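Local coordinates for signal transduction protein PmrD (Escherichia coli, PDB 4HN7), which binds the phosphorylated response regulator BasR and so mediates induction of BasR-dependent genes, giving polymyxin resistance in some natural isolates, at residues A[17-22]-A[32-37]; A[52-57]-A[64-69]. All blocks are in the same frame, centred on the assembly; numbering follows the deposited sequence.

Contacts 1 and 2 are two antiparallel hairpin pairings in one six-stranded barrel, their centres about 7 Å apart. Contact 1 lies close to the middle of the chain, about 2 Å from its centre, whereas contact 2 lies about 7 Å out. Strands 29-35 and 63-71, one from each contact, are neighbours in the sheet and join the hairpins: L67 N is 2.7 Å from E33 O and K35 N is 2.7 Å from K65 O, both probable hydrogen bonds. Along this seam K35 CB also packs on L67 CD1 at 3.8 Å. Both contacts reach the second subunit, contact 1 through K35 and D37, contact 2 through L53 and K65.

Contact 1: A[17-22]-A[32-37]; sequences HVLMLC and AEVKSD
L19 and A32 exchange the shortest backbone hydrogen bonds between the two strands: L19 N lies 2.8 Å from A32 O, and A32 N lies 2.8 Å from L19 O. Both donors sit in the plane of the carbonyl they meet. Two residues along, H17 and V34 form the other hydrogen-bonded pair, less evenly. V34 N reaches H17 O at 3.1 Å along an almost straight line (174° at the hydrogen), but H17 N meets V34 O at 3.2 Å from 39° above the carbonyl plane. Between these pairs V18 and E33 form a non-hydrogen-bonded pair, and V18 CA adds a CA-H...O contact of 3.3 Å to A32 O.

On the face carrying H17, L19, A32 and V34, the side chains of L19 and V34 cross at about a right angle. L19 CG stands beside its own backbone N (chi1 -61°), so that CD1 comes to 3.8 Å from V34 CG2. The same methyl of V34 lies at the edge of the H17 imidazole, near its plane. L21 continues this apolar row, its CD1 touching A32 CB at 3.8 Å.

V40, in a loop, touches both H17 and L19, and V64 of strand 63-71 packs on V34. On the opposite face helix 74-84 lies over V18 and E33; V18 also hydrogen-bonds through its backbone to C9, whose disulfide with C81 ties strand 3-9 to that helix. Strands 16-23 and 29-35 thus form a two-stranded antiparallel beta hairpin within a closed, six-stranded barrel.

Contact 2: A[52-57]-A[64-69]; sequences ALYCIN and VKVLSA
V64 holds an eclipsed side chain, with CG1 almost directly over its own backbone N (chi1 -5°), and sets that methyl close against I56. V64 CG1 is only 3.4 Å from I56 CG1 and 3.6 Å from I56 CD1, a tight fit for apolar carbons, with the two side chains crossing at about a right angle. V64 is buried, and neighbours on three strands, I56, V34 and L46, pack against it and may hold this unfavourable rotation.

The backbone beneath is a short antiparallel ladder. Y54 N donates a hydrogen bond to V64 O at 3.0 Å, nearly along the C=O axis; the return hydrogen bond, V64 N to Y54 O at 2.9 Å, arrives 37° above the carbonyl plane. A52, just ahead of strand 53-56, has a left-handed backbone (phi 61°), yet its carbonyl continues the ladder. A52 O accepts a hydrogen bond from V66 N at 3.1 Å in its own plane and is also approached by K65 CA at 3.4 Å, a CA-H...O contact. This is the hairpin of strands 53-56 and 63-71 in the six-stranded barrel, where strand 53-56 lies between 63-71 and 45-50.

V66 CG2 approaches the CD1-CE1 bond of Y54 obliquely, 3.9 Å from each atom, while P48 also touches the tyrosine. On the opposite face of the sheet from Y54 and V64, L53 and K65 form a non-hydrogen-bonded pair: L53 CD1 bends back to 3.6 Å from V64 O, whereas the lysine chain leads away. There L53 packs on L49 of the second subunit, and K65 on K60 of the second subunit. Farther along, L67 and S68 both face E33 of strand 29-35, a classic beta bulge on the other edge of strand 63-71, with L67 in a helix-like backbone conformation.

Contact 1: A[17-22]-A[32-37]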
loop_
_atom_site.group_PDB
_atom_site.type_symbol
_atom_site.label_atom_id
_atom_site.label_comp_id
_atom_site.label_asym_id
_atom_site.label_seq_id
_atom_site.Cartn_x
_atom_site.Cartn_y
_atom_site.Cartn_z
ATOM N N HIS A 17 10.120 10.059 5.691
ATOM C CA HIS A 17 9.782 11.424 6.134
ATOM C C HIS A 17 9.844 11.366 7.601
ATOM O O HIS A 17 9.833 10.278 8.141
ATOM C CB HIS A 17 8.341 11.810 5.809
ATOM C CG HIS A 17 8.027 11.903 4.355
ATOM N ND1 HIS A 17 7.529 10.837 3.632
ATOM C CD2 HIS A 17 8.082 12.953 3.500
ATOM C CE1 HIS A 17 7.320 11.219 2.385
ATOM N NE2 HIS A 17 7.644 12.498 2.279
ATOM N N VAL A 18 9.911 12.521 8.247
ATOM C CA VAL A 18 9.684 12.620 9.685
ATOM C C VAL A 18 8.481 13.506 9.751
ATOM O O VAL A 18 8.427 14.491 9.027
ATOM C CB VAL A 18 10.851 13.182 10.504
ATOM C CG1 VAL A 18 10.525 13.230 12.010
ATOM C CG2 VAL A 18 12.036 12.263 10.352
ATOM N N LEU A 19 7.502 13.120 10.581
ATOM C CA LEU A 19 6.193 13.736 10.573
ATOM C C LEU A 19 5.794 14.101 11.969
ATOM O O LEU A 19 6.018 13.369 12.875
ATOM C CB LEU A 19 5.150 12.771 10.011
ATOM C CG LEU A 19 5.282 12.253 8.596
ATOM C CD1 LEU A 19 4.146 11.283 8.418
ATOM C CD2 LEU A 19 5.251 13.304 7.489
ATOM N N MET A 20 5.206 15.252 12.134
ATOM C CA MET A 20 4.564 15.560 13.343
ATOM C C MET A 20 3.093 15.271 13.037
ATOM O O MET A 20 2.596 15.603 11.996
ATOM C CB MET A 20 4.832 17.012 13.718
ATOM C CG MET A 20 4.672 17.329 15.199
ATOM S SD MET A 20 3.019 17.835 15.734
ATOM C CE MET A 20 3.224 19.612 15.750
ATOM N N LEU A 21 2.435 14.572 13.934
ATOM C CA LEU A 21 1.099 14.049 13.729
ATOM C C LEU A 21 0.306 14.429 14.948
ATOM O O LEU A 21 0.845 14.502 15.995
ATOM C CB LEU A 21 1.160 12.543 13.676
ATOM C CG LEU A 21 1.974 11.874 12.606
ATOM C CD1 LEU A 21 2.067 10.432 13.036
ATOM C CD2 LEU A 21 1.334 12.010 11.222
ATOM N N CYS A 22 -0.956 14.731 14.851
ATOM C CA CYS A 22 -1.705 14.771 16.065
ATOM C C CYS A 22 -3.043 14.063 15.864
ATOM O O CYS A 22 -3.555 14.049 14.764
ATOM C CB CYS A 22 -1.845 16.178 16.554
ATOM S SG CYS A 22 -3.226 17.008 15.807
ATOM N N ALA A 32 6.964 11.062 14.144
ATOM C CA ALA A 32 7.054 9.735 13.597
ATOM C C ALA A 32 7.933 9.709 12.388
ATOM O O ALA A 32 7.845 10.551 11.561
ATOM C CB ALA A 32 5.675 9.192 13.283
ATOM N N GLU A 33 8.744 8.674 12.318
ATOM C CA GLU A 33 9.600 8.394 11.231
ATOM C C GLU A 33 8.858 7.344 10.400
ATOM O O GLU A 33 8.504 6.263 10.902
ATOM C CB GLU A 33 10.884 7.853 11.819
ATOM C CG GLU A 33 12.124 7.894 10.945
ATOM C CD GLU A 33 13.404 7.790 11.796
ATOM O OE1 GLU A 33 13.944 6.653 11.958
ATOM O OE2 GLU A 33 13.851 8.845 12.335
ATOM N N VAL A 34 8.576 7.673 9.137
ATOM C CA VAL A 34 7.741 6.824 8.327
ATOM C C VAL A 34 8.458 6.524 7.038
ATOM O O VAL A 34 9.409 7.141 6.735
ATOM C CB VAL A 34 6.329 7.429 8.037
ATOM C CG1 VAL A 34 5.644 7.899 9.300
ATOM C CG2 VAL A 34 6.408 8.566 7.062
ATOM N N LYS A 35 7.954 5.562 6.298
ATOM C CA LYS A 35 8.463 5.229 5.026
ATOM C C LYS A 35 7.261 5.039 4.097
ATOM O O LYS A 35 6.331 4.323 4.441
ATOM C CB LYS A 35 9.201 3.918 5.180
ATOM C CG LYS A 35 9.937 3.487 3.950
ATOM C CD LYS A 35 10.175 1.983 3.944
ATOM C CE LYS A 35 11.214 1.560 2.902
ATOM N NZ LYS A 35 11.248 2.421 1.678
ATOM N N SER A 36 7.285 5.653 2.923
ATOM C CA SER A 36 6.202 5.462 1.964
ATOM C C SER A 36 6.722 5.646 0.590
ATOM O O SER A 36 7.660 6.393 0.377
ATOM C CB SER A 36 5.099 6.537 2.146
ATOM O OG SER A 36 4.010 6.333 1.242
ATOM N N ASP A 37 6.057 5.025 -0.358
ATOM C CA ASP A 37 6.288 5.338 -1.763
ATOM C C ASP A 37 5.439 6.542 -2.227
ATOM O O ASP A 37 5.676 7.074 -3.300
ATOM C CB ASP A 37 6.009 4.112 -2.653
ATOM C CG ASP A 37 6.928 2.919 -2.345
ATOM O OD1 ASP A 37 8.107 3.133 -2.003
ATOM O OD2 ASP A 37 6.466 1.763 -2.452
#

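Contact 2: A[52-57]-A[64-69]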
loop_
_atom_site.group_PDB
_atom_site.type_symbol
_atom_site.label_atom_id
_atom_site.label_comp_id
_atom_site.label_asym_id
_atom_site.label_seq_id
_atom_site.Cartn_x
_atom_site.Cartn_y
_atom_site.Cartn_z
ATOM N N ALA A 52 1.199 -0.801 12.415
ATOM C CA ALA A 52 2.151 0.167 11.809
ATOM C C ALA A 52 2.020 0.366 10.299
ATOM O O ALA A 52 2.857 0.991 9.705
ATOM C CB ALA A 52 3.570 -0.217 12.143
ATOM N N LEU A 53 0.968 -0.168 9.684
ATOM C CA LEU A 53 0.653 0.108 8.299
ATOM C C LEU A 53 -0.576 1.003 8.314
ATOM O O LEU A 53 -1.544 0.755 9.020
ATOM C CB LEU A 53 0.409 -1.180 7.529
ATOM C CG LEU A 53 0.560 -1.032 6.040
ATOM C CD1 LEU A 53 1.939 -0.659 5.629
ATOM C CD2 LEU A 53 0.221 -2.315 5.356
ATOM N N TYR A 54 -0.475 2.109 7.587
ATOM C CA TYR A 54 -1.452 3.209 7.573
ATOM C C TYR A 54 -1.717 3.506 6.123
ATOM O O TYR A 54 -0.961 3.116 5.270
ATOM C CB TYR A 54 -0.888 4.451 8.292
ATOM C CG TYR A 54 -0.964 4.322 9.794
ATOM C CD1 TYR A 54 0.019 3.733 10.497
ATOM C CD2 TYR A 54 -2.023 4.791 10.500
ATOM C CE1 TYR A 54 -0.042 3.588 11.880
ATOM C CE2 TYR A 54 -2.096 4.658 11.877
ATOM C CZ TYR A 54 -1.083 4.033 12.551
ATOM O OH TYR A 54 -1.088 3.856 13.917
ATOM N N CYS A 55 -2.831 4.133 5.818
ATOM C CA CYS A 55 -3.018 4.627 4.491
ATOM C C CYS A 55 -3.206 6.135 4.564
ATOM O O CYS A 55 -3.481 6.685 5.614
ATOM C CB CYS A 55 -4.158 3.895 3.791
ATOM S SG CYS A 55 -5.755 3.835 4.612
ATOM N N ILE A 56 -3.039 6.794 3.433
ATOM C CA ILE A 56 -3.068 8.241 3.329
ATOM C C ILE A 56 -4.432 8.628 2.798
ATOM O O ILE A 56 -4.839 8.184 1.723
ATOM C CB ILE A 56 -1.922 8.740 2.398
ATOM C CG1 ILE A 56 -0.555 8.219 2.891
ATOM C CG2 ILE A 56 -1.878 10.270 2.330
ATOM C CD1 ILE A 56 0.458 8.052 1.775
ATOM N N ASN A 57 -5.159 9.431 3.553
ATOM C CA ASN A 57 -6.473 9.981 3.088
ATOM C C ASN A 57 -7.414 8.852 2.662
ATOM O O ASN A 57 -8.120 8.896 1.646
ATOM C CB ASN A 57 -6.272 10.944 1.941
ATOM C CG ASN A 57 -5.529 12.164 2.335
ATOM O OD1 ASN A 57 -5.585 12.620 3.475
ATOM N ND2 ASN A 57 -4.801 12.698 1.393
ATOM N N VAL A 64 1.652 3.649 4.129
ATOM C CA VAL A 64 2.872 4.132 4.765
ATOM C C VAL A 64 3.214 3.258 5.965
ATOM O O VAL A 64 2.319 2.783 6.631
ATOM C CB VAL A 64 2.861 5.628 5.184
ATOM C CG1 VAL A 64 1.628 6.338 4.742
ATOM C CG2 VAL A 64 3.031 5.791 6.662
ATOM N N LYS A 65 4.515 3.062 6.215
ATOM C CA LYS A 65 5.014 2.155 7.279
ATOM C C LYS A 65 5.573 3.119 8.262
ATOM O O LYS A 65 6.317 4.023 7.854
ATOM C CB LYS A 65 6.119 1.225 6.750
ATOM C CG LYS A 65 6.107 -0.259 7.194
ATOM C CD LYS A 65 7.098 -1.123 6.358
ATOM C CE LYS A 65 6.656 -2.595 6.049
ATOM N NZ LYS A 65 7.233 -3.349 4.842
ATOM N N VAL A 66 5.168 2.999 9.527
ATOM C CA VAL A 66 5.769 3.758 10.600
ATOM C C VAL A 66 6.991 3.005 11.046
ATOM O O VAL A 66 6.881 1.911 11.461
ATOM C CB VAL A 66 4.870 3.886 11.820
ATOM C CG1 VAL A 66 5.613 4.508 12.943
ATOM C CG2 VAL A 66 3.675 4.735 11.506
ATOM N N LEU A 67 8.139 3.623 10.944
ATOM C CA LEU A 67 9.380 3.032 11.320
ATOM C C LEU A 67 9.690 3.297 12.784
ATOM O O LEU A 67 10.298 2.477 13.450
ATOM C CB LEU A 67 10.482 3.602 10.440
ATOM C CG LEU A 67 10.285 3.225 8.970
ATOM C CD1 LEU A 67 11.465 3.696 8.162
ATOM C CD2 LEU A 67 10.131 1.734 8.756
ATOM N N SER A 68 9.295 4.443 13.306
ATOM C CA SER A 68 9.391 4.678 14.749
ATOM C C SER A 68 8.623 5.915 15.093
ATOM O O SER A 68 8.366 6.736 14.208
ATOM C CB SER A 68 10.837 4.865 15.213
ATOM O OG SER A 68 11.276 6.205 15.059
ATOM N N ALA A 69 8.295 6.039 16.386
ATOM C CA ALA A 69 7.569 7.170 16.950
ATOM C C ALA A 69 7.917 7.553 18.378
ATOM O O ALA A 69 8.314 6.732 19.185
ATOM C CB ALA A 69 6.091 6.904 16.888
#